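Thiol-disulfide isomerase and thioredoxins (Corynebacterium glutamicum, PDB 3LOR) probably acts as a thiol-disulfide oxidoreductase or isomerase of the TlpA-like family in the thioredoxin superfamily and can bind calcium. Local coordinates at residues Pro8-Asp13 with Ser123-Asp128. Numbering follows the deposited sequence.
Sequences PLLELD and SIILAD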
loop_
_atom_site.group_PDB
_atom_site.type_symbol
_atom_site.label_atom_id
_atom_site.label_comp_id
_atom_site.label_asym_id
_atom_site.label_seq_id
_atom_site.Cartn_x
_atom_site.Cartn_y
_atom_site.Cartn_z
ATOM N N PRO A 8 -21.954 -29.761 -1.556
ATOM C CA PRO A 8 -21.026 -30.843 -1.829
ATOM C C PRO A 8 -19.841 -30.808 -0.921
ATOM O O PRO A 8 -19.449 -29.749 -0.537
ATOM C CB PRO A 8 -20.557 -30.508 -3.212
ATOM C CG PRO A 8 -20.546 -29.083 -3.219
ATOM C CD PRO A 8 -21.714 -28.636 -2.450
ATOM N N LEU A 9 -19.281 -31.961 -0.621
ATOM C CA LEU A 9 -18.053 -32.081 0.134
ATOM C C LEU A 9 -16.859 -31.680 -0.668
ATOM O O LEU A 9 -16.831 -31.855 -1.837
ATOM C CB LEU A 9 -17.862 -33.494 0.622
ATOM C CG LEU A 9 -18.890 -34.097 1.548
ATOM C CD1 LEU A 9 -18.799 -35.546 1.505
ATOM C CD2 LEU A 9 -18.676 -33.659 2.913
ATOM N N LEU A 10 -15.849 -31.172 -0.020
ATOM C CA LEU A 10 -14.636 -30.891 -0.706
ATOM C C LEU A 10 -13.901 -32.185 -1.032
ATOM O O LEU A 10 -13.631 -32.968 -0.176
ATOM C CB LEU A 10 -13.795 -30.004 0.167
ATOM C CG LEU A 10 -12.401 -29.675 -0.271
ATOM C CD1 LEU A 10 -12.445 -28.782 -1.408
ATOM C CD2 LEU A 10 -11.668 -29.060 0.813
ATOM N N GLU A 11 -13.621 -32.379 -2.307
ATOM C CA GLU A 11 -12.851 -33.491 -2.804
ATOM C C GLU A 11 -11.821 -33.063 -3.829
ATOM O O GLU A 11 -12.111 -32.928 -4.993
ATOM C CB GLU A 11 -13.744 -34.551 -3.420
ATOM C CG GLU A 11 -15.009 -34.857 -2.712
ATOM C CD GLU A 11 -14.836 -35.900 -1.661
ATOM O OE1 GLU A 11 -15.817 -36.405 -1.146
ATOM O OE2 GLU A 11 -13.702 -36.198 -1.360
ATOM N N LEU A 12 -10.606 -32.866 -3.385
ATOM C CA LEU A 12 -9.552 -32.532 -4.284
ATOM C C LEU A 12 -9.197 -33.738 -5.111
ATOM O O LEU A 12 -9.121 -34.794 -4.579
ATOM C CB LEU A 12 -8.358 -32.088 -3.480
ATOM C CG LEU A 12 -8.553 -30.843 -2.642
ATOM C CD1 LEU A 12 -7.333 -30.401 -2.006
ATOM C CD2 LEU A 12 -9.109 -29.775 -3.465
ATOM N N ASP A 13 -8.996 -33.586 -6.411
ATOM C CA ASP A 13 -8.426 -34.654 -7.201
ATOM C C ASP A 13 -6.985 -34.282 -7.425
ATOM O O ASP A 13 -6.704 -33.357 -8.112
ATOM C CB ASP A 13 -9.118 -34.839 -8.550
ATOM C CG ASP A 13 -10.599 -35.120 -8.462
ATOM O OD1 ASP A 13 -11.083 -35.849 -7.620
ATOM O OD2 ASP A 13 -11.298 -34.594 -9.302
ATOM N N SER A 123 -8.418 -18.564 -7.586
ATOM C CA SER A 123 -9.660 -18.853 -6.948
ATOM C C SER A 123 -9.453 -19.304 -5.527
ATOM O O SER A 123 -8.456 -19.844 -5.198
ATOM C CB SER A 123 -10.427 -19.900 -7.707
ATOM O OG SER A 123 -11.051 -19.349 -8.795
ATOM N N ILE A 124 -10.442 -19.073 -4.698
ATOM C CA ILE A 124 -10.469 -19.619 -3.375
ATOM C C ILE A 124 -11.645 -20.528 -3.166
ATOM O O ILE A 124 -12.698 -20.268 -3.625
ATOM C CB ILE A 124 -10.437 -18.544 -2.328
ATOM C CG1 ILE A 124 -9.257 -17.655 -2.554
ATOM C CG2 ILE A 124 -10.182 -19.092 -1.018
ATOM C CD1 ILE A 124 -9.042 -16.757 -1.458
ATOM N N ILE A 125 -11.413 -21.623 -2.502
ATOM C CA ILE A 125 -12.452 -22.459 -2.057
ATOM C C ILE A 125 -12.348 -22.514 -0.548
ATOM O O ILE A 125 -11.314 -22.841 -0.018
ATOM C CB ILE A 125 -12.311 -23.871 -2.652
ATOM C CG1 ILE A 125 -12.322 -23.848 -4.164
ATOM C CG2 ILE A 125 -13.358 -24.768 -2.161
ATOM C CD1 ILE A 125 -11.982 -25.110 -4.753
ATOM N N LEU A 126 -13.439 -22.204 0.125
ATOM C CA LEU A 126 -13.551 -22.405 1.553
ATOM C C LEU A 126 -14.476 -23.527 1.901
ATOM O O LEU A 126 -15.533 -23.607 1.403
ATOM C CB LEU A 126 -14.000 -21.158 2.263
ATOM C CG LEU A 126 -13.256 -19.880 1.989
ATOM C CD1 LEU A 126 -13.974 -18.739 2.510
ATOM C CD2 LEU A 126 -11.879 -19.908 2.457
ATOM N N ALA A 127 -14.015 -24.409 2.744
ATOM C CA ALA A 127 -14.828 -25.452 3.301
ATOM C C ALA A 127 -14.907 -25.328 4.802
ATOM O O ALA A 127 -14.023 -24.837 5.429
ATOM C CB ALA A 127 -14.324 -26.775 2.917
ATOM N N ASP A 128 -16.013 -25.784 5.349
ATOM C CA ASP A 128 -16.256 -25.750 6.778
ATOM C C ASP A 128 -15.660 -26.913 7.551
ATOM O O ASP A 128 -15.032 -27.734 7.008
ATOM C CB ASP A 128 -17.724 -25.531 7.120
ATOM C CG ASP A 128 -18.615 -26.644 6.668
ATOM O OD1 ASP A 128 -19.739 -26.371 6.328
ATOM O OD2 ASP A 128 -18.207 -27.783 6.630
#
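Leu10 reaches from the loop before strand 14-17 onto Ile125 and Ala127, two residues of strand 123-127 in the central mixed sheet of this thioredoxin-like fold. Both strand residues send CB toward the loop, whereas Leu126 between them points away, to pack on Leu149, Leu150 and Leu153 of helix 143-154; Leu10 therefore packs on the face of the strand turned away from that helix. The contact is purely apolar: no hydrogen bond joins the segments, and their closest CA atoms, those of Leu10 and Ala127, are 6.8 Å apart. The fork of Leu10 does the bridging. With CG anti to the backbone N (chi1 174°), the isobutyl group extends toward the sheet, and its two methyls divide between the strand residues, CD1 going to Ile125, where it lies 4.2 Å from CG2, and CD2 to Ala127. Leu10 and Ile125 approach at a slant, and it is the gamma methyl branch of Ile125, itself anti to N, that touches. Val33 and Ile133, on the strands flanking 123-127, also touch Leu10, so its side chain is buried over three strands. Backbone hydrogen bonds pair Pro8 with Ile133 and Leu10 with Gly131, tying the loop to the hairpin of strands 123-127 and 133-138. Farther along, Glu11, Leu12 and Asp13 belong to a calcium site seen for this protein, though no calcium is modelled at this chain. Methyl CD2 of Leu10 rests 4.1 Å from CB of Ala127.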